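Local coordinates for type-2 restriction enzyme AgeI (PDB 5DWA), which recognises the double-stranded DNA sequence 5'-ACCGGT-3' and cleaves it after the first A, as a monomer that dimerises to cut, at a contact of chain A with DNA. Residues are numbered along the deposited sequence; one frame, centred on the assembly and turned at random.

A contact of chain A with DNA. Residues 82-83, 86-87, 91. With nucleotides of chain B.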
# COMPACT_ATOMS: atom_id res chain seq x y z
N THR A 82 -11.40 -8.62 -17.16
CA THR A 82 -11.06 -7.79 -16.01
C THR A 82 -9.59 -7.43 -16.17
O THR A 82 -8.87 -8.14 -16.86
CB THR A 82 -11.33 -8.54 -14.67
OG1 THR A 82 -11.28 -7.61 -13.58
CG2 THR A 82 -10.33 -9.64 -14.44
N ASP A 83 -9.16 -6.33 -15.56
CA ASP A 83 -7.77 -5.90 -15.72
C ASP A 83 -6.83 -6.90 -15.08
O ASP A 83 -6.92 -7.13 -13.88
CB ASP A 83 -7.54 -4.54 -15.09
CG ASP A 83 -6.12 -4.07 -15.29
OD1 ASP A 83 -5.75 -3.79 -16.45
OD2 ASP A 83 -5.37 -4.00 -14.30
N GLN A 86 -4.52 -5.58 -11.92
CA GLN A 86 -5.26 -5.23 -10.72
C GLN A 86 -6.04 -6.43 -10.17
O GLN A 86 -6.22 -6.57 -8.96
CB GLN A 86 -6.19 -4.05 -10.97
CG GLN A 86 -5.43 -2.77 -11.28
CD GLN A 86 -4.84 -2.15 -10.01
OE1 GLN A 86 -3.82 -2.61 -9.49
NE2 GLN A 86 -5.49 -1.11 -9.51
N SER A 87 -6.48 -7.30 -11.07
CA SER A 87 -7.05 -8.58 -10.64
C SER A 87 -6.02 -9.37 -9.86
O SER A 87 -6.32 -9.93 -8.80
CB SER A 87 -7.55 -9.38 -11.84
OG SER A 87 -8.05 -10.64 -11.41
N THR A 91 -6.33 -10.80 -6.01
CA THR A 91 -6.52 -12.23 -5.83
C THR A 91 -5.28 -12.93 -5.30
O THR A 91 -5.39 -13.94 -4.60
CB THR A 91 -6.96 -12.91 -7.14
OG1 THR A 91 -5.98 -12.68 -8.16
CG2 THR A 91 -8.30 -12.35 -7.58
P DG B 8 -9.29 2.76 -10.97
OP1 DG B 8 -8.88 3.63 -12.11
OP2 DG B 8 -10.36 3.23 -10.06
O5' DG B 8 -9.67 1.36 -11.59
C5' DG B 8 -8.73 0.71 -12.44
C4' DG B 8 -8.73 -0.79 -12.21
O4' DG B 8 -8.21 -1.11 -10.90
C3' DG B 8 -10.09 -1.44 -12.30
O3' DG B 8 -9.93 -2.67 -12.98
C2' DG B 8 -10.51 -1.60 -10.82
C1' DG B 8 -9.18 -1.84 -10.14
N9 DG B 8 -9.08 -1.33 -8.77
C8 DG B 8 -9.51 -0.11 -8.31
N7 DG B 8 -9.21 0.10 -7.04
C5 DG B 8 -8.50 -1.04 -6.68
C6 DG B 8 -7.93 -1.39 -5.44
O6 DG B 8 -7.90 -0.72 -4.41
N1 DG B 8 -7.32 -2.64 -5.49
C2 DG B 8 -7.26 -3.46 -6.60
N2 DG B 8 -6.62 -4.64 -6.46
N3 DG B 8 -7.81 -3.13 -7.76
C4 DG B 8 -8.41 -1.92 -7.72
P DT B 9 -11.17 -3.65 -13.24
OP1 DT B 9 -10.84 -4.41 -14.46
OP2 DT B 9 -12.44 -2.88 -13.16
O5' DT B 9 -11.09 -4.65 -12.01
C5' DT B 9 -9.90 -5.34 -11.77
C4' DT B 9 -9.94 -5.97 -10.40
O4' DT B 9 -10.09 -4.95 -9.41
C3' DT B 9 -11.10 -6.94 -10.17
O3' DT B 9 -10.56 -8.24 -10.04
C2' DT B 9 -11.77 -6.44 -8.86
C1' DT B 9 -10.70 -5.53 -8.29
N1 DT B 9 -11.18 -4.40 -7.46
C2 DT B 9 -10.77 -4.32 -6.16
O2 DT B 9 -10.10 -5.19 -5.62
N3 DT B 9 -11.19 -3.20 -5.50
C4 DT B 9 -11.94 -2.16 -6.02
O4 DT B 9 -12.26 -1.18 -5.35
C5 DT B 9 -12.32 -2.30 -7.40
C7 DT B 9 -13.14 -1.23 -8.07
C6 DT B 9 -11.91 -3.39 -8.05
P DC B 10 -11.46 -9.54 -10.34
OP1 DC B 10 -10.51 -10.63 -10.60
OP2 DC B 10 -12.50 -9.18 -11.34
O5' DC B 10 -12.24 -9.79 -8.98
C5' DC B 10 -11.56 -10.37 -7.88
C4' DC B 10 -12.42 -10.30 -6.65
O4' DC B 10 -12.55 -8.92 -6.23
C3' DC B 10 -13.87 -10.79 -6.85
O3' DC B 10 -14.26 -11.58 -5.74
C2' DC B 10 -14.66 -9.50 -6.87
C1' DC B 10 -13.87 -8.73 -5.83
N1 DC B 10 -14.16 -7.29 -5.73
C2 DC B 10 -13.73 -6.62 -4.58
O2 DC B 10 -13.12 -7.26 -3.71
N3 DC B 10 -13.99 -5.30 -4.45
C4 DC B 10 -14.65 -4.66 -5.41
N4 DC B 10 -14.90 -3.37 -5.23
C5 DC B 10 -15.11 -5.33 -6.60
C6 DC B 10 -14.83 -6.63 -6.71
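The backbone, extended at Thr82 (phi/psi -167/156°) and still open at Asp83, leads into helix 84-108, and the amide N of Asp83 donates a fairly straight hydrogen bond to OP1 of the DT9 phosphate, 2.8 Å away. The next phosphate, that of DC10, is gripped by two hydroxyls, one on each non-bridging oxygen: Thr82 OG1 donates to OP2 at 3.0 Å, and Ser87 OG to OP1 at 2.6 Å. Ser87 reaches it with its hydroxyl swung away from its own backbone N (chi1 178°), while its CA packs on the DT9 sugar. Gln86 works on the minor-groove side of DG8. Its chain, bent at chi2, folds CB and CG along the deoxyribose, and NE2 donates to the ring oxygen O4' at 3.1 Å, with the acceptor close to the amide plane. The main-chain O of Gln86 accepts from the guanine amino group N2 at 3.2 Å, nearly straight at the hydrogen, with N2 tilted modestly from the carbonyl plane. This is a base contact; the others exemplify how a helix start binds successive phosphates through main-chain NH and hydroxyl groups, fitting a pre-specific complex. Asp83 OD2 accepts from Gln86 N at 3.0 Å as an N-cap, which probably helps to position Gln86. One turn beyond Ser87, Thr91 lays CG2 against C5' of DC10. The site lies where the loop after helix 63-78 enters helix 84-108, whose first two turns follow three successive nucleotides.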